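Local atomic coordinates of aminotransferase (Streptomyces pactum, PDB entry 4ZM4), a protein that belongs to the class-III aminotransferases, a family of pyridoxal-5'-phosphate-dependent enzymes with a mixed alpha/beta architecture. Residues B[199-204]-B[238-243]; B[272-277]-B[295-300]. The protein carries 1 engineered substitution. One frame throughout, in Å; residues are numbered along the deposited sequence.

Interaction 1: B[199-204]-B[238-243]; sequences DALREL and RELTGR
The backbones of 199-204 and 238-243, two helical segments running in broadly the same direction, come nearest at R202 and L240, 7.7 Å between their CA atoms. No hydrogen bond crosses between them; the contact is a small apolar one centred on two leucines. The CB of L240 is directed toward helix 198-208, and its CD1 methyl makes the contact, 3.7 Å from L201 CG and 3.8 Å from L201 CD2. The CB of L201 is not aimed across the gap, but with CG anti to the backbone N (chi1 -176°) its branch swings into the path of L240, and the two side chains, extending from their own helices, lie alongside each other and point opposite ways. R202 adds its backbone and the start of its aliphatic chain, with CA 4.2 Å from L240 CD1. On the outer side, the other methyl of L240, CD2, lies 3.8 Å above the guanidinium plane of R243, towards its rim. That arginine also forms a long salt bridge with E239 one helical turn back; it lies over the L240 end of the pair, while both leucines stay buried. The arrangement is a worked example of helices sharing one side of an alpha/beta sheet: helix 198-208 rests L201 on L193 and F146 of strands 190-193 and 142-146, while R238 and T241 set helix 233-244 against L248 of strand 247-251.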
ATOM      1  N   ASP B 199      13.764  14.243  30.011  1.00 22.77           N
ATOM      2  CA  ASP B 199      13.654  13.595  31.331  1.00 24.02           C
ATOM      3  C   ASP B 199      12.865  12.279  31.222  1.00 22.07           C
ATOM      4  O   ASP B 199      13.324  11.249  31.647  1.00 20.57           O
ATOM      5  CB  ASP B 199      12.940  14.517  32.335  1.00 24.97           C
ATOM      6  CG  ASP B 199      13.773  15.739  32.735  1.00 28.96           C
ATOM      7  OD1 ASP B 199      15.025  15.710  32.608  1.00 27.59           O
ATOM      8  OD2 ASP B 199      13.146  16.744  33.206  1.00 31.30           O
ATOM      9  N   ALA B 200      11.683  12.348  30.609  1.00 20.30           N
ATOM     10  CA  ALA B 200      10.813  11.196  30.447  1.00 19.16           C
ATOM     11  C   ALA B 200      11.479  10.114  29.628  1.00 18.53           C
ATOM     12  O   ALA B 200      11.418   8.931  29.955  1.00 19.96           O
ATOM     13  CB  ALA B 200       9.493  11.626  29.793  1.00 19.93           C
ATOM     14  N   LEU B 201      12.171  10.523  28.582  1.00 19.15           N
ATOM     15  CA  LEU B 201      12.893   9.592  27.721  1.00 19.10           C
ATOM     16  C   LEU B 201      14.025   8.898  28.455  1.00 19.38           C
ATOM     17  O   LEU B 201      14.268   7.691  28.266  1.00 19.44           O
ATOM     18  CB  LEU B 201      13.447  10.350  26.493  1.00 18.29           C
ATOM     19  CG  LEU B 201      14.150   9.472  25.450  1.00 18.25           C
ATOM     20  CD1 LEU B 201      13.185   8.514  24.764  1.00 18.69           C
ATOM     21  CD2 LEU B 201      14.839  10.354  24.428  1.00 18.36           C
ATOM     22  N   ARG B 202      14.757   9.667  29.251  1.00 21.45           N
ATOM     23  CA  ARG B 202      15.860   9.107  30.051  1.00 23.99           C
ATOM     24  C   ARG B 202      15.321   8.124  31.074  1.00 24.66           C
ATOM     25  O   ARG B 202      15.894   7.050  31.283  1.00 26.55           O
ATOM     26  CB  ARG B 202      16.614  10.217  30.783  1.00 25.39           C
ATOM     27  CG  ARG B 202      17.521  11.059  29.908  1.00 26.92           C
ATOM     28  CD  ARG B 202      18.270  12.051  30.777  1.00 29.72           C
ATOM     29  NE  ARG B 202      19.469  12.516  30.087  1.00 33.73           N
ATOM     30  CZ  ARG B 202      19.596  13.691  29.472  1.00 36.76           C
ATOM     31  NH1 ARG B 202      18.581  14.569  29.453  1.00 38.71           N
ATOM     32  NH2 ARG B 202      20.760  14.002  28.890  1.00 34.86           N
ATOM     33  N   GLU B 203      14.217   8.486  31.717  1.00 27.15           N
ATOM     34  CA  GLU B 203      13.638   7.626  32.749  1.00 32.18           C
ATOM     35  C   GLU B 203      13.167   6.311  32.135  1.00 31.09           C
ATOM     36  O   GLU B 203      13.485   5.212  32.636  1.00 31.57           O
ATOM     37  CB  GLU B 203      12.502   8.310  33.490  1.00 35.51           C
ATOM     38  CG  GLU B 203      12.332   7.748  34.895  1.00 44.22           C
ATOM     39  CD  GLU B 203      10.918   7.871  35.433  1.00 50.50           C
ATOM     40  OE1 GLU B 203      10.494   6.982  36.212  1.00 54.94           O
ATOM     41  OE2 GLU B 203      10.247   8.873  35.101  1.00 57.16           O
ATOM     42  N   LEU B 204      12.501   6.422  30.985  1.00 29.16           N
ATOM     43  CA  LEU B 204      12.075   5.234  30.258  1.00 28.07           C
ATOM     44  C   LEU B 204      13.263   4.288  30.030  1.00 26.14           C
ATOM     45  O   LEU B 204      13.210   3.128  30.409  1.00 25.51           O
ATOM     46  CB  LEU B 204      11.444   5.592  28.909  1.00 26.48           C
ATOM     47  CG  LEU B 204      11.049   4.365  28.075  1.00 25.78           C
ATOM     48  CD1 LEU B 204      10.030   3.500  28.792  1.00 24.11           C
ATOM     49  CD2 LEU B 204      10.487   4.817  26.745  1.00 27.93           C
ATOM     50  N   ARG B 238      19.557   9.035  19.749  1.00 20.63           N
ATOM     51  CA  ARG B 238      20.627   8.221  19.151  1.00 19.22           C
ATOM     52  C   ARG B 238      21.550   7.622  20.223  1.00 19.39           C
ATOM     53  O   ARG B 238      22.046   6.494  20.081  1.00 17.04           O
ATOM     54  CB  ARG B 238      21.451   9.083  18.143  1.00 18.81           C
ATOM     55  CG  ARG B 238      22.714   8.430  17.564  1.00 18.77           C
ATOM     56  CD  ARG B 238      22.427   7.255  16.651  1.00 19.86           C
ATOM     57  NE  ARG B 238      21.913   6.064  17.322  1.00 20.59           N
ATOM     58  CZ  ARG B 238      21.554   4.927  16.708  1.00 22.59           C
ATOM     59  NH1 ARG B 238      21.693   4.775  15.380  1.00 23.58           N
ATOM     60  NH2 ARG B 238      21.071   3.921  17.426  1.00 23.53           N
ATOM     61  N   GLU B 239      21.826   8.387  21.275  1.00 19.88           N
ATOM     62  CA  GLU B 239      22.731   7.894  22.301  1.00 22.57           C
ATOM     63  C   GLU B 239      22.071   6.784  23.122  1.00 20.08           C
ATOM     64  O   GLU B 239      22.681   5.770  23.381  1.00 17.24           O
ATOM     65  CB  GLU B 239      23.172   9.039  23.208  1.00 27.65           C
ATOM     66  CG  GLU B 239      24.379   8.729  24.081  1.00 32.51           C
ATOM     67  CD  GLU B 239      24.706   9.888  25.011  1.00 37.43           C
ATOM     68  OE1 GLU B 239      24.898  11.013  24.503  1.00 47.23           O
ATOM     69  OE2 GLU B 239      24.798   9.686  26.232  1.00 35.84           O
ATOM     70  N   LEU B 240      20.829   7.019  23.546  1.00 19.88           N
ATOM     71  CA  LEU B 240      20.131   6.081  24.410  1.00 19.47           C
ATOM     72  C   LEU B 240      19.866   4.796  23.662  1.00 19.24           C
ATOM     73  O   LEU B 240      20.193   3.726  24.155  1.00 20.02           O
ATOM     74  CB  LEU B 240      18.820   6.678  24.950  1.00 20.11           C
ATOM     75  CG  LEU B 240      18.968   7.831  25.946  1.00 19.67           C
ATOM     76  CD1 LEU B 240      17.622   8.455  26.274  1.00 19.09           C
ATOM     77  CD2 LEU B 240      19.641   7.404  27.233  1.00 20.36           C
ATOM     78  N   THR B 241      19.338   4.905  22.443  1.00 20.68           N
ATOM     79  CA  THR B 241      19.105   3.731  21.634  1.00 20.77           C
ATOM     80  C   THR B 241      20.400   2.936  21.359  1.00 22.66           C
ATOM     81  O   THR B 241      20.401   1.716  21.482  1.00 23.11           O
ATOM     82  CB  THR B 241      18.417   4.059  20.305  1.00 20.68           C
ATOM     83  OG1 THR B 241      19.199   4.982  19.525  1.00 19.98           O
ATOM     84  CG2 THR B 241      17.018   4.627  20.537  1.00 20.98           C
ATOM     85  N   GLY B 242      21.493   3.625  21.026  1.00 24.64           N
ATOM     86  CA  GLY B 242      22.779   2.963  20.748  1.00 25.42           C
ATOM     87  C   GLY B 242      23.356   2.242  21.959  1.00 26.01           C
ATOM     88  O   GLY B 242      23.797   1.109  21.885  1.00 21.24           O
ATOM     89  N   ARG B 243      23.286   2.913  23.093  1.00 31.09           N
ATOM     90  CA  ARG B 243      23.725   2.371  24.358  1.00 36.44           C
ATOM     91  C   ARG B 243      22.932   1.135  24.756  1.00 36.93           C
ATOM     92  O   ARG B 243      23.492   0.204  25.352  1.00 35.83           O
ATOM     93  CB  ARG B 243      23.523   3.454  25.413  1.00 44.05           C
ATOM     94  CG  ARG B 243      24.124   3.189  26.773  1.00 52.77           C
ATOM     95  CD  ARG B 243      24.316   4.513  27.525  1.00 58.36           C
ATOM     96  NE  ARG B 243      23.238   4.823  28.478  1.00 63.14           N
ATOM     97  CZ  ARG B 243      23.053   6.024  29.038  1.00 67.26           C
ATOM     98  NH1 ARG B 243      23.855   7.057  28.751  1.00 68.42           N
ATOM     99  NH2 ARG B 243      22.062   6.202  29.902  1.00 67.98           N
TER

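Interaction 2: B[272-277]-B[295-300]; sequences PDLTVL and HAMRML
A296 and L274 contribute most of the surface buried here, with M297 and D273 supplying the remainder. The CB of A296 faces segment 272-277 and lies against the backbone, 3.4 Å from D273 O, in van der Waals contact. The same methyl lies 4.2 Å from L274 CD2, so A296 spans the step from the D273 loop into strand 274-277. L274 has CG anti to the carbonyl carbon (chi1 -66°), and its CD2 also meets M297 SD at 3.8 Å, in a different direction from A296 CB. The leucine and methionine chains meet at a slant; the methionine, bent at both chi2 and chi3, presents its sulfur rather than its methyl to the leucine. Behind this surface the 295-298 type I turn is secured at H295 O, which accepts R298 N and R298 NE from opposite faces of its carbonyl plane; R298 NE, 2.9 Å from H295 O, sits over the centre of the H295 imidazole. A26 of the second subunit packs on M297, and the carboxylate of D273 is engaged by L248 N. With no hydrogen bond between the segments, the chemistry implies that shape and apolar burial join strand to turn, while polar bonds fix each partner separately.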
ATOM      1  N   PRO B 272      20.004   7.392  11.987  1.00 24.96           N
ATOM      2  CA  PRO B 272      19.255   6.299  12.579  1.00 24.68           C
ATOM      3  C   PRO B 272      19.739   4.946  12.053  1.00 23.65           C
ATOM      4  O   PRO B 272      20.497   4.906  11.091  1.00 24.43           O
ATOM      5  CB  PRO B 272      17.844   6.531  12.055  1.00 23.95           C
ATOM      6  CG  PRO B 272      18.070   7.047  10.684  1.00 25.98           C
ATOM      7  CD  PRO B 272      19.329   7.902  10.781  1.00 25.13           C
ATOM      8  N   ASP B 273      19.212   3.868  12.639  1.00 21.59           N
ATOM      9  CA  ASP B 273      19.478   2.492  12.199  1.00 19.77           C
ATOM     10  C   ASP B 273      18.645   2.111  10.997  1.00 18.58           C
ATOM     11  O   ASP B 273      19.151   1.485  10.081  1.00 20.36           O
ATOM     12  CB  ASP B 273      19.247   1.520  13.361  1.00 18.50           C
ATOM     13  CG  ASP B 273      20.170   1.797  14.530  1.00 18.74           C
ATOM     14  OD1 ASP B 273      21.383   1.918  14.275  1.00 19.32           O
ATOM     15  OD2 ASP B 273      19.703   2.007  15.679  1.00 17.45           O
ATOM     16  N   LEU B 274      17.372   2.486  11.006  1.00 18.41           N
ATOM     17  CA  LEU B 274      16.477   2.268   9.875  1.00 18.34           C
ATOM     18  C   LEU B 274      15.789   3.600   9.493  1.00 18.32           C
ATOM     19  O   LEU B 274      15.655   4.487  10.349  1.00 17.32           O
ATOM     20  CB  LEU B 274      15.430   1.241  10.225  1.00 18.39           C
ATOM     21  CG  LEU B 274      15.919  -0.186  10.478  1.00 19.13           C
ATOM     22  CD1 LEU B 274      14.779  -1.059  11.029  1.00 19.13           C
ATOM     23  CD2 LEU B 274      16.453  -0.809   9.184  1.00 18.82           C
ATOM     24  N   THR B 275      15.469   3.763   8.216  1.00 16.77           N
ATOM     25  CA  THR B 275      14.830   4.976   7.722  1.00 18.49           C
ATOM     26  C   THR B 275      13.656   4.553   6.892  1.00 19.40           C
ATOM     27  O   THR B 275      13.785   3.621   6.111  1.00 22.19           O
ATOM     28  CB  THR B 275      15.780   5.821   6.847  1.00 19.86           C
ATOM     29  OG1 THR B 275      16.875   6.326   7.650  1.00 20.37           O
ATOM     30  CG2 THR B 275      15.063   7.008   6.221  1.00 19.99           C
ATOM     31  N   VAL B 276      12.497   5.150   7.110  1.00 18.59           N
ATOM     32  CA  VAL B 276      11.347   4.897   6.243  1.00 19.12           C
ATOM     33  C   VAL B 276      11.155   6.092   5.310  1.00 18.99           C
ATOM     34  O   VAL B 276      11.195   7.263   5.752  1.00 18.37           O
ATOM     35  CB  VAL B 276      10.041   4.698   7.052  1.00 19.68           C
ATOM     36  CG1 VAL B 276       8.904   4.246   6.137  1.00 19.38           C
ATOM     37  CG2 VAL B 276      10.240   3.696   8.181  1.00 19.43           C
ATOM     38  N   LEU B 277      10.907   5.804   4.030  1.00 18.80           N
ATOM     39  CA  LEU B 277      10.740   6.837   2.988  1.00 17.28           C
ATOM     40  C   LEU B 277       9.499   6.611   2.163  1.00 17.91           C
ATOM     41  O   LEU B 277       9.060   5.454   2.001  1.00 19.62           O
ATOM     42  CB  LEU B 277      11.946   6.821   2.065  1.00 16.55           C
ATOM     43  CG  LEU B 277      13.325   7.007   2.702  1.00 15.56           C
ATOM     44  CD1 LEU B 277      14.407   6.625   1.688  1.00 16.44           C
ATOM     45  CD2 LEU B 277      13.528   8.410   3.196  1.00 14.30           C
ATOM     46  N   HIS B 295      24.506  -3.720   8.111  1.00 26.39           N
ATOM     47  CA  HIS B 295      24.348  -4.394   9.388  1.00 27.46           C
ATOM     48  C   HIS B 295      22.868  -4.424   9.831  1.00 24.54           C
ATOM     49  O   HIS B 295      22.318  -5.477  10.093  1.00 24.28           O
ATOM     50  CB  HIS B 295      25.242  -3.780  10.489  1.00 29.99           C
ATOM     51  CG  HIS B 295      25.371  -4.676  11.698  1.00 32.93           C
ATOM     52  ND1 HIS B 295      24.747  -4.432  12.905  1.00 34.71           N
ATOM     53  CD2 HIS B 295      25.984  -5.876  11.836  1.00 33.28           C
ATOM     54  CE1 HIS B 295      25.002  -5.421  13.745  1.00 33.96           C
ATOM     55  NE2 HIS B 295      25.742  -6.314  13.116  1.00 33.66           N
ATOM     56  N   ALA B 296      22.226  -3.268   9.859  1.00 24.48           N
ATOM     57  CA  ALA B 296      20.813  -3.171  10.271  1.00 23.66           C
ATOM     58  C   ALA B 296      19.886  -3.960   9.341  1.00 25.63           C
ATOM     59  O   ALA B 296      18.835  -4.437   9.783  1.00 26.04           O
ATOM     60  CB  ALA B 296      20.375  -1.716  10.347  1.00 23.22           C
ATOM     61  N   MET B 297      20.269  -4.099   8.066  1.00 23.87           N
ATOM     62  CA  MET B 297      19.439  -4.802   7.081  1.00 24.56           C
ATOM     63  C   MET B 297      19.760  -6.289   6.905  1.00 25.71           C
ATOM     64  O   MET B 297      19.250  -6.915   5.978  1.00 24.35           O
ATOM     65  CB  MET B 297      19.529  -4.088   5.715  1.00 23.46           C
ATOM     66  CG  MET B 297      18.950  -2.677   5.733  1.00 23.11           C
ATOM     67  SD  MET B 297      17.172  -2.757   6.041  1.00 23.24           S
ATOM     68  CE  MET B 297      16.593  -3.145   4.383  1.00 22.81           C
ATOM     69  N   ARG B 298      20.596  -6.831   7.781  1.00 28.35           N
ATOM     70  CA  ARG B 298      21.194  -8.150   7.572  1.00 31.89           C
ATOM     71  C   ARG B 298      20.177  -9.291   7.508  1.00 32.94           C
ATOM     72  O   ARG B 298      20.382 -10.261   6.779  1.00 33.40           O
ATOM     73  CB  ARG B 298      22.281  -8.444   8.645  1.00 35.46           C
ATOM     74  CG  ARG B 298      21.739  -8.919   9.998  1.00 38.15           C
ATOM     75  CD  ARG B 298      22.752  -8.813  11.133  1.00 39.87           C
ATOM     76  NE  ARG B 298      22.376  -7.692  12.001  1.00 44.05           N
ATOM     77  CZ  ARG B 298      22.266  -7.713  13.323  1.00 40.96           C
ATOM     78  NH1 ARG B 298      22.521  -8.799  14.019  1.00 38.60           N
ATOM     79  NH2 ARG B 298      21.919  -6.603  13.958  1.00 41.92           N
ATOM     80  N   MET B 299      19.085  -9.209   8.274  1.00 33.06           N
ATOM     81  CA  MET B 299      18.105 -10.293   8.253  1.00 29.50           C
ATOM     82  C   MET B 299      17.270 -10.294   6.978  1.00 29.55           C
ATOM     83  O   MET B 299      16.615 -11.294   6.661  1.00 28.42           O
ATOM     84  CB  MET B 299      17.237 -10.273   9.494  1.00 31.80           C
ATOM     85  CG  MET B 299      18.047 -10.438  10.775  1.00 34.32           C
ATOM     86  SD  MET B 299      17.028 -10.890  12.189  1.00 35.41           S
ATOM     87  CE  MET B 299      16.746 -12.647  11.901  1.00 33.72           C
ATOM     88  N   LEU B 300      17.258  -9.180   6.251  1.00 28.57           N
ATOM     89  CA  LEU B 300      16.561  -9.131   4.975  1.00 27.95           C
ATOM     90  C   LEU B 300      17.483  -9.523   3.856  1.00 29.77           C
ATOM     91  O   LEU B 300      17.027  -9.980   2.818  1.00 31.57           O
ATOM     92  CB  LEU B 300      15.949  -7.747   4.739  1.00 26.77           C
ATOM     93  CG  LEU B 300      14.728  -7.458   5.584  1.00 27.30           C
ATOM     94  CD1 LEU B 300      14.258  -6.020   5.388  1.00 28.11           C
ATOM     95  CD2 LEU B 300      13.586  -8.408   5.270  1.00 28.24           C
TER

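How the interactions relate
Interaction 1 closes along the chain before interaction 2 opens, and their centres lie about 20 Å apart, yet one ion pair joins them directly: R238 NH2 of helix 233-244 meets D273 OD2 at 2.9 Å. The bridge joins that helix to the residue just before strand 274-277, which lies next to the parallel strand 247-251 inside the sheet, so the helical layer of interaction 1 is tied to the strand used by interaction 2. The L274 side chain lies about 13 Å from the bound P3B, so interaction 2 is packing at a distance from the ligand. Together they illustrate how apolar packing and an ion pair between the two contacts can share one alpha/beta framework.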